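Diol-dehydratase (Roseburia inulinivorans, PDB 5I2A) dehydrates 1,2-propanediol as a B12-independent glycyl radical enzyme, probably acting as a lyase. Local coordinates at residues E28-R33 and T78-R83; E104-D109 and A333-F338. All blocks are in the same frame, centred on the assembly; numbering follows the deposited sequence. Where two conformers were deposited one is given.

Neither contact is wholly core or wholly surface; both are partly buried in the pyruvate formate lyase-like region, the centre of contact 1 about 22 Å from the chain centre and that of contact 2 about 15 Å. They share no segment, and their nearest atoms are about 7 Å apart. Contact 1 joins the run leading into helix 32-43 to a loop, whereas contact 2 joins a second loop to the short helix 332-335 and the residues after it. In the outer contact a carboxylate binds backbone amides directly; in the inner one, methyl packing and water bridges do the work.

Contact 1 (E28-R33 and T78-R83); sequences EIEAAR and TTIAPR
Glu30, in the run leading into helix 32-43, meets the loop between helices 49-63 and 94-97 with both oxygens of its carboxylate. Two hydrogen bonds result: Ile80 N donates to Glu30 OE1 at 2.9 Å on the syn lone pair, and Ala81 N to Glu30 OE2 at 2.8 Å. The latter is nearly straight (174°) and also arrives on the syn side. With chi1 at -62°, Glu30 CG stands anti to the carbonyl carbon, and the chain is extended beyond it.

Close van der Waals contacts accompany these bonds. Glu30 OE1 lies 3.3 Å from Thr79 CB, and Glu30 OE2 3.4 Å from Ala81 CB. That methyl packs against the base of Glu28, CB to CB 3.8 Å.

Within the loop, Thr79 OG1 donates to Ala81 O at 2.7 Å, tying the segment to itself, while the carbonyls of Thr79 and Ile80 bind Arg69.

An alanine in place of Glu30 would probably leave the amides of Ile80 and Ala81 without these acceptors and let the loop shift. The chemistry is that of a carboxylate clamping two successive peptide N-H groups, whose dipoles would help stabilise its negative charge and whose paired bonds fix its rotation.

Contact 2 (E104-D109 and A333-F338); sequences ETRSAD and ASAEGF
Ala335, in the short helix 332-335, turns its methyl toward both Arg106 and Ala108. Its CB lies over one face of the Arg106 guanidinium, 3.9 Å from NH2, and 4.3 Å from Ala108 CB. The orientation of the guanidinium is fixed by its own loop: Arg106 NE and NH2 both donate to Asp109 O, NH2 at 3.0 Å, with that oxygen 13° out of the guanidinium plane. Arg106 NH1 turns to a salt bridge with Glu99 and a hydrogen bond to Arg330 O, so three nitrogens have partners and the group is unlikely to rotate.

Glu336 follows with two kinds of contact. Its CG touches Ala108 CB at 4.2 Å, and the extended chain leaves OE2 near Ser107 OG, short of a direct bond. One water spans the gap, donating to Glu336 OE2 at 2.7 Å and standing 2.6 Å from Ser107 OG.

At Phe338 it is the backbone that faces the loop. A second water donates to Phe338 O at 2.9 Å and to Asp109 OD2 at 2.8 Å. Asp109 is also bound by the amides of Gly340 and Tyr341, just beyond Phe338.

The 104-109 loop lies between helices 94-97 and 115-125. The Phe338 ring packs edge-to-face with His283 of strand 283-285, at about 40° to Phe455 of strand 454-457, and on Asn158 of helix 157-161.

Contact 1 (E28-R33 and T78-R83)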
ATOM      1  N   GLU A  28       8.006  34.720  -7.349  1.00 13.75           N
ATOM      2  CA  GLU A  28       8.092  34.598  -5.900  1.00 18.64           C
ATOM      3  C   GLU A  28       7.532  33.270  -5.393  1.00 15.34           C
ATOM      4  O   GLU A  28       6.492  32.828  -5.845  1.00 17.82           O
ATOM      5  CB  GLU A  28       7.349  35.756  -5.216  1.00 18.52           C
ATOM      6  CG  GLU A  28       7.245  35.610  -3.696  1.00 19.91           C
ATOM      7  CD  GLU A  28       6.590  36.820  -3.018  1.00 27.33           C
ATOM      8  OE1 GLU A  28       6.026  37.662  -3.736  1.00 24.15           O
ATOM      9  OE2 GLU A  28       6.651  36.925  -1.771  1.00 17.94           O
ATOM     10  N   ILE A  29       8.226  32.666  -4.436  1.00 16.62           N
ATOM     11  CA  ILE A  29       7.751  31.472  -3.732  1.00 16.86           C
ATOM     12  C   ILE A  29       6.746  31.835  -2.623  1.00 17.04           C
ATOM     13  O   ILE A  29       7.021  32.703  -1.785  1.00 16.83           O
ATOM     14  CB  ILE A  29       8.942  30.698  -3.118  1.00 15.87           C
ATOM     15  CG1 ILE A  29       9.865  30.191  -4.216  1.00 12.80           C
ATOM     16  CG2 ILE A  29       8.462  29.555  -2.215  1.00 15.80           C
ATOM     17  CD1 ILE A  29      11.257  29.815  -3.731  1.00 14.72           C
ATOM     18  N   GLU A  30       5.590  31.174  -2.619  1.00 13.01           N
ATOM     19  CA  GLU A  30       4.559  31.415  -1.609  1.00 14.14           C
ATOM     20  C   GLU A  30       4.283  30.174  -0.740  1.00 19.82           C
ATOM     21  O   GLU A  30       4.431  29.036  -1.190  1.00 15.31           O
ATOM     22  CB  GLU A  30       3.275  31.912  -2.279  1.00 15.94           C
ATOM     23  CG  GLU A  30       3.522  33.244  -2.994  1.00 18.35           C
ATOM     24  CD  GLU A  30       2.314  33.875  -3.667  1.00 20.49           C
ATOM     25  OE1 GLU A  30       1.181  33.337  -3.617  1.00 19.42           O
ATOM     26  OE2 GLU A  30       2.526  34.947  -4.268  1.00 19.31           O
ATOM     27  N   ALA A  31       3.876  30.414   0.502  1.00 17.17           N
ATOM     28  CA  ALA A  31       3.811  29.369   1.521  1.00 17.93           C
ATOM     29  C   ALA A  31       2.413  28.811   1.759  1.00 19.37           C
ATOM     30  O   ALA A  31       2.269  27.824   2.468  1.00 18.38           O
ATOM     31  CB  ALA A  31       4.370  29.900   2.834  1.00 20.81           C
ATOM     32  N   ALA A  32       1.390  29.437   1.180  1.00 15.72           N
ATOM     33  CA  ALA A  32       0.017  29.072   1.512  1.00 16.98           C
ATOM     34  C   ALA A  32      -0.317  27.586   1.241  1.00 16.79           C
ATOM     35  O   ALA A  32      -0.967  26.955   2.061  1.00 18.16           O
ATOM     36  CB  ALA A  32      -0.954  29.960   0.770  1.00 16.08           C
ATOM     37  N   ARG A  33       0.100  27.040   0.101  1.00 14.95           N
ATOM     38  CA  ARG A  33      -0.221  25.638  -0.200  1.00 15.11           C
ATOM     39  C   ARG A  33       0.360  24.699   0.855  1.00 13.98           C
ATOM     40  O   ARG A  33      -0.310  23.777   1.311  1.00 14.85           O
ATOM     41  CB  ARG A  33       0.291  25.213  -1.585  1.00 12.34           C
ATOM     42  CG  ARG A  33      -0.244  23.838  -2.023  1.00 12.83           C
ATOM     43  CD  ARG A  33       0.313  23.371  -3.379  1.00 13.23           C
ATOM     44  NE  ARG A  33      -0.169  22.028  -3.699  1.00 13.84           N
ATOM     45  CZ  ARG A  33       0.306  20.911  -3.147  1.00 14.08           C
ATOM     46  NH1 ARG A  33       1.298  20.969  -2.270  1.00 11.43           N
ATOM     47  NH2 ARG A  33      -0.193  19.729  -3.498  1.00 12.04           N
ATOM     48  N   THR A  78      -2.643  30.754  -9.275  1.00 15.87           N
ATOM     49  CA  THR A  78      -2.242  29.837  -8.215  1.00 16.42           C
ATOM     50  C   THR A  78      -1.429  30.574  -7.138  1.00 16.14           C
ATOM     51  O   THR A  78      -1.423  30.179  -5.977  1.00 14.96           O
ATOM     52  CB  THR A  78      -1.468  28.635  -8.830  1.00 13.77           C
ATOM     53  OG1 THR A  78      -2.387  27.846  -9.588  1.00 12.91           O
ATOM     54  CG2 THR A  78      -0.812  27.746  -7.764  1.00 11.26           C
ATOM     55  N   THR A  79      -0.784  31.672  -7.522  1.00 14.81           N
ATOM     56  CA  THR A  79      -0.084  32.520  -6.564  1.00 15.13           C
ATOM     57  C   THR A  79      -0.531  33.984  -6.675  1.00 18.73           C
ATOM     58  O   THR A  79      -1.004  34.421  -7.712  1.00 17.45           O
ATOM     59  CB  THR A  79       1.431  32.468  -6.763  1.00 16.49           C
ATOM     60  OG1 THR A  79       1.720  32.740  -8.133  1.00 16.16           O
ATOM     61  CG2 THR A  79       1.982  31.086  -6.397  1.00 14.73           C
ATOM     62  N   ILE A  80      -0.362  34.746  -5.605  1.00 19.43           N
ATOM     63  CA  ILE A  80      -0.668  36.161  -5.671  1.00 16.47           C
ATOM     64  C   ILE A  80       0.348  36.832  -6.594  1.00 18.14           C
ATOM     65  O   ILE A  80      -0.029  37.572  -7.494  1.00 17.10           O
ATOM     66  CB  ILE A  80      -0.666  36.800  -4.294  1.00 16.92           C
ATOM     67  CG1 ILE A  80      -1.761  36.157  -3.440  1.00 16.74           C
ATOM     68  CG2 ILE A  80      -0.890  38.324  -4.400  1.00 19.22           C
ATOM     69  CD1 ILE A  80      -3.141  36.164  -4.132  1.00 18.50           C
ATOM     70  N   ALA A  81       1.629  36.533  -6.404  1.00 16.48           N
ATOM     71  CA  ALA A  81       2.660  37.054  -7.299  1.00 15.10           C
ATOM     72  C   ALA A  81       2.584  36.378  -8.663  1.00 16.59           C
ATOM     73  O   ALA A  81       2.619  35.164  -8.744  1.00 18.26           O
ATOM     74  CB  ALA A  81       4.031  36.864  -6.701  1.00 16.24           C
ATOM     75  N   PRO A  82       2.484  37.170  -9.743  1.00 14.79           N
ATOM     76  CA  PRO A  82       2.507  36.586 -11.087  1.00 15.19           C
ATOM     77  C   PRO A  82       3.787  35.785 -11.334  1.00 14.89           C
ATOM     78  O   PRO A  82       4.849  36.181 -10.866  1.00 16.41           O
ATOM     79  CB  PRO A  82       2.431  37.805 -12.008  1.00 17.12           C
ATOM     80  CG  PRO A  82       1.800  38.906 -11.136  1.00 15.52           C
ATOM     81  CD  PRO A  82       2.368  38.640  -9.769  1.00 17.04           C
ATOM     82  N   ARG A  83       3.657  34.659 -12.035  1.00 14.07           N
ATOM     83  CA  ARG A  83       4.786  33.763 -12.320  1.00 15.31           C
ATOM     84  C   ARG A  83       5.438  33.215 -11.052  1.00 13.71           C
ATOM     85  O   ARG A  83       6.575  32.760 -11.081  1.00 16.66           O
ATOM     86  CB  ARG A  83       5.835  34.462 -13.188  1.00 12.06           C
ATOM     87  CG  ARG A  83       5.289  34.861 -14.564  1.00 14.65           C
ATOM     88  CD  ARG A  83       6.339  35.525 -15.430  1.00 16.83           C
ATOM     89  NE  ARG A  83       7.385  34.608 -15.855  1.00 17.54           N
ATOM     90  CZ  ARG A  83       8.674  34.746 -15.557  1.00 19.31           C
ATOM     91  NH1 ARG A  83       9.089  35.781 -14.825  1.00 14.38           N
ATOM     92  NH2 ARG A  83       9.552  33.853 -16.013  1.00 18.27           N
TER

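Contact 2 (E104-D109 and A333-F338)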
ATOM      1  N   GLU A 104      17.225  33.551  -4.396  1.00 20.46           N
ATOM      2  CA  GLU A 104      16.888  34.831  -5.028  1.00 17.69           C
ATOM      3  C   GLU A 104      17.926  35.252  -6.064  1.00 18.74           C
ATOM      4  O   GLU A 104      17.607  35.948  -7.015  1.00 20.04           O
ATOM      5  CB  GLU A 104      16.723  35.948  -3.982  1.00 18.78           C
ATOM      6  CG  GLU A 104      16.299  37.293  -4.596  1.00 19.69           C
ATOM      7  CD  GLU A 104      16.015  38.381  -3.569  1.00 22.23           C
ATOM      8  OE1 GLU A 104      15.903  38.078  -2.368  1.00 24.11           O
ATOM      9  OE2 GLU A 104      15.886  39.548  -3.976  1.00 25.35           O
ATOM     10  N   THR A 105      19.166  34.820  -5.893  1.00 20.39           N
ATOM     11  CA  THR A 105      20.235  35.275  -6.767  1.00 17.19           C
ATOM     12  C   THR A 105      20.965  34.130  -7.444  1.00 21.84           C
ATOM     13  O   THR A 105      22.032  34.334  -7.991  1.00 20.86           O
ATOM     14  CB  THR A 105      21.263  36.099  -5.981  1.00 20.93           C
ATOM     15  OG1 THR A 105      21.737  35.315  -4.883  1.00 25.21           O
ATOM     16  CG2 THR A 105      20.627  37.389  -5.439  1.00 22.71           C
ATOM     17  N   ARG A 106      20.411  32.921  -7.391  1.00 17.99           N
ATOM     18  CA  ARG A 106      21.075  31.790  -8.025  1.00 19.15           C
ATOM     19  C   ARG A 106      21.086  31.968  -9.541  1.00 19.27           C
ATOM     20  O   ARG A 106      20.283  32.709 -10.096  1.00 17.47           O
ATOM     21  CB  ARG A 106      20.403  30.461  -7.639  1.00 18.25           C
ATOM     22  CG  ARG A 106      18.989  30.279  -8.184  1.00 19.54           C
ATOM     23  CD  ARG A 106      18.337  28.990  -7.663  1.00 16.12           C
ATOM     24  NE  ARG A 106      17.136  28.656  -8.417  1.00 16.18           N
ATOM     25  CZ  ARG A 106      16.411  27.563  -8.224  1.00 16.98           C
ATOM     26  NH1 ARG A 106      16.760  26.693  -7.277  1.00 16.37           N
ATOM     27  NH2 ARG A 106      15.342  27.337  -8.981  1.00 11.99           N
ATOM     28  N   SER A 107      21.995  31.271 -10.206  1.00 18.88           N
ATOM     29  CA  SER A 107      22.243  31.488 -11.623  1.00 21.19           C
ATOM     30  C   SER A 107      21.156  30.908 -12.545  1.00 22.67           C
ATOM     31  O   SER A 107      20.962  31.405 -13.655  1.00 20.73           O
ATOM     32  CB  SER A 107      23.597  30.900 -12.001  1.00 19.22           C
ATOM     33  OG  SER A 107      23.597  29.505 -11.794  1.00 26.71           O
ATOM     34  N   ALA A 108      20.459  29.864 -12.106  1.00 18.75           N
ATOM     35  CA  ALA A 108      19.369  29.320 -12.928  1.00 18.12           C
ATOM     36  C   ALA A 108      18.009  29.479 -12.263  1.00 15.18           C
ATOM     37  O   ALA A 108      17.828  29.072 -11.120  1.00 17.26           O
ATOM     38  CB  ALA A 108      19.628  27.860 -13.246  1.00 18.85           C
ATOM     39  N   ASP A 109      17.061  30.072 -12.988  1.00 14.03           N
ATOM     40  CA  ASP A 109      15.685  30.236 -12.521  1.00 14.09           C
ATOM     41  C   ASP A 109      15.596  30.735 -11.061  1.00 17.64           C
ATOM     42  O   ASP A 109      15.072  30.034 -10.201  1.00 16.21           O
ATOM     43  CB  ASP A 109      14.905  28.906 -12.657  1.00 13.61           C
ATOM     44  CG  ASP A 109      14.602  28.519 -14.128  1.00 16.64           C
ATOM     45  OD1 ASP A 109      15.273  29.022 -15.058  1.00 18.03           O
ATOM     46  OD2 ASP A 109      13.696  27.682 -14.350  1.00 16.74           O
ATOM     47  N   ALA A 333      20.466  22.426  -8.736  1.00 16.23           N
ATOM     48  CA  ALA A 333      21.041  21.432  -9.633  1.00 17.08           C
ATOM     49  C   ALA A 333      19.991  20.950 -10.644  1.00 17.15           C
ATOM     50  O   ALA A 333      20.251  20.931 -11.844  1.00 16.91           O
ATOM     51  CB  ALA A 333      21.626  20.246  -8.836  1.00 16.59           C
ATOM     52  N   SER A 334      18.806  20.590 -10.163  1.00 14.47           N
ATOM     53  CA  SER A 334      17.714  20.199 -11.061  1.00 16.97           C
ATOM     54  C   SER A 334      17.363  21.307 -12.066  1.00 17.50           C
ATOM     55  O   SER A 334      17.165  21.034 -13.242  1.00 14.93           O
ATOM     56  CB  SER A 334      16.464  19.815 -10.271  1.00 14.77           C
ATOM     57  OG  SER A 334      16.659  18.614  -9.553  1.00 17.14           O
ATOM     58  N   ALA A 335      17.326  22.552 -11.594  1.00 18.77           N
ATOM     59  CA  ALA A 335      16.905  23.690 -12.406  1.00 16.04           C
ATOM     60  C   ALA A 335      17.772  23.880 -13.639  1.00 16.70           C
ATOM     61  O   ALA A 335      17.303  24.351 -14.669  1.00 16.55           O
ATOM     62  CB  ALA A 335      16.910  24.949 -11.577  1.00 14.93           C
ATOM     63  N   GLU A 336      19.034  23.486 -13.539  1.00 15.73           N
ATOM     64  CA  GLU A 336      19.941  23.590 -14.666  1.00 19.40           C
ATOM     65  C   GLU A 336      19.544  22.668 -15.805  1.00 18.53           C
ATOM     66  O   GLU A 336      19.893  22.921 -16.950  1.00 12.72           O
ATOM     67  CB  GLU A 336      21.365  23.292 -14.227  1.00 19.00           C
ATOM     68  CG  GLU A 336      21.885  24.343 -13.277  1.00 26.59           C
ATOM     69  CD  GLU A 336      23.372  24.288 -13.142  1.00 35.48           C
ATOM     70  OE1 GLU A 336      23.925  23.168 -13.188  1.00 31.67           O
ATOM     71  OE2 GLU A 336      23.985  25.363 -13.006  1.00 45.89           O
ATOM     72  N   GLY A 337      18.804  21.609 -15.487  1.00 14.96           N
ATOM     73  CA  GLY A 337      18.328  20.699 -16.515  1.00 14.59           C
ATOM     74  C   GLY A 337      16.954  21.054 -17.054  1.00 14.36           C
ATOM     75  O   GLY A 337      16.513  20.481 -18.047  1.00 13.43           O
ATOM     76  N   PHE A 338      16.272  21.982 -16.384  1.00 13.84           N
ATOM     77  CA  PHE A 338      14.954  22.442 -16.806  1.00 12.82           C
ATOM     78  C   PHE A 338      14.922  23.984 -16.824  1.00 12.26           C
ATOM     79  O   PHE A 338      14.019  24.594 -16.272  1.00 16.49           O
ATOM     80  CB  PHE A 338      13.845  21.927 -15.867  1.00 14.04           C
ATOM     81  CG  PHE A 338      13.718  20.418 -15.781  1.00 11.25           C
ATOM     82  CD1 PHE A 338      12.994  19.712 -16.721  1.00 12.78           C
ATOM     83  CD2 PHE A 338      14.286  19.720 -14.719  1.00 14.98           C
ATOM     84  CE1 PHE A 338      12.842  18.319 -16.618  1.00 13.96           C
ATOM     85  CE2 PHE A 338      14.146  18.337 -14.609  1.00 13.12           C
ATOM     86  CZ  PHE A 338      13.422  17.638 -15.559  1.00 12.45           C
TER
HETATM   87  O   HOH W   1      23.506  27.842 -13.849  1.00 32.00           O
HETATM   88  O   HOH W   2      13.893  25.100 -13.423  1.00 17.35           O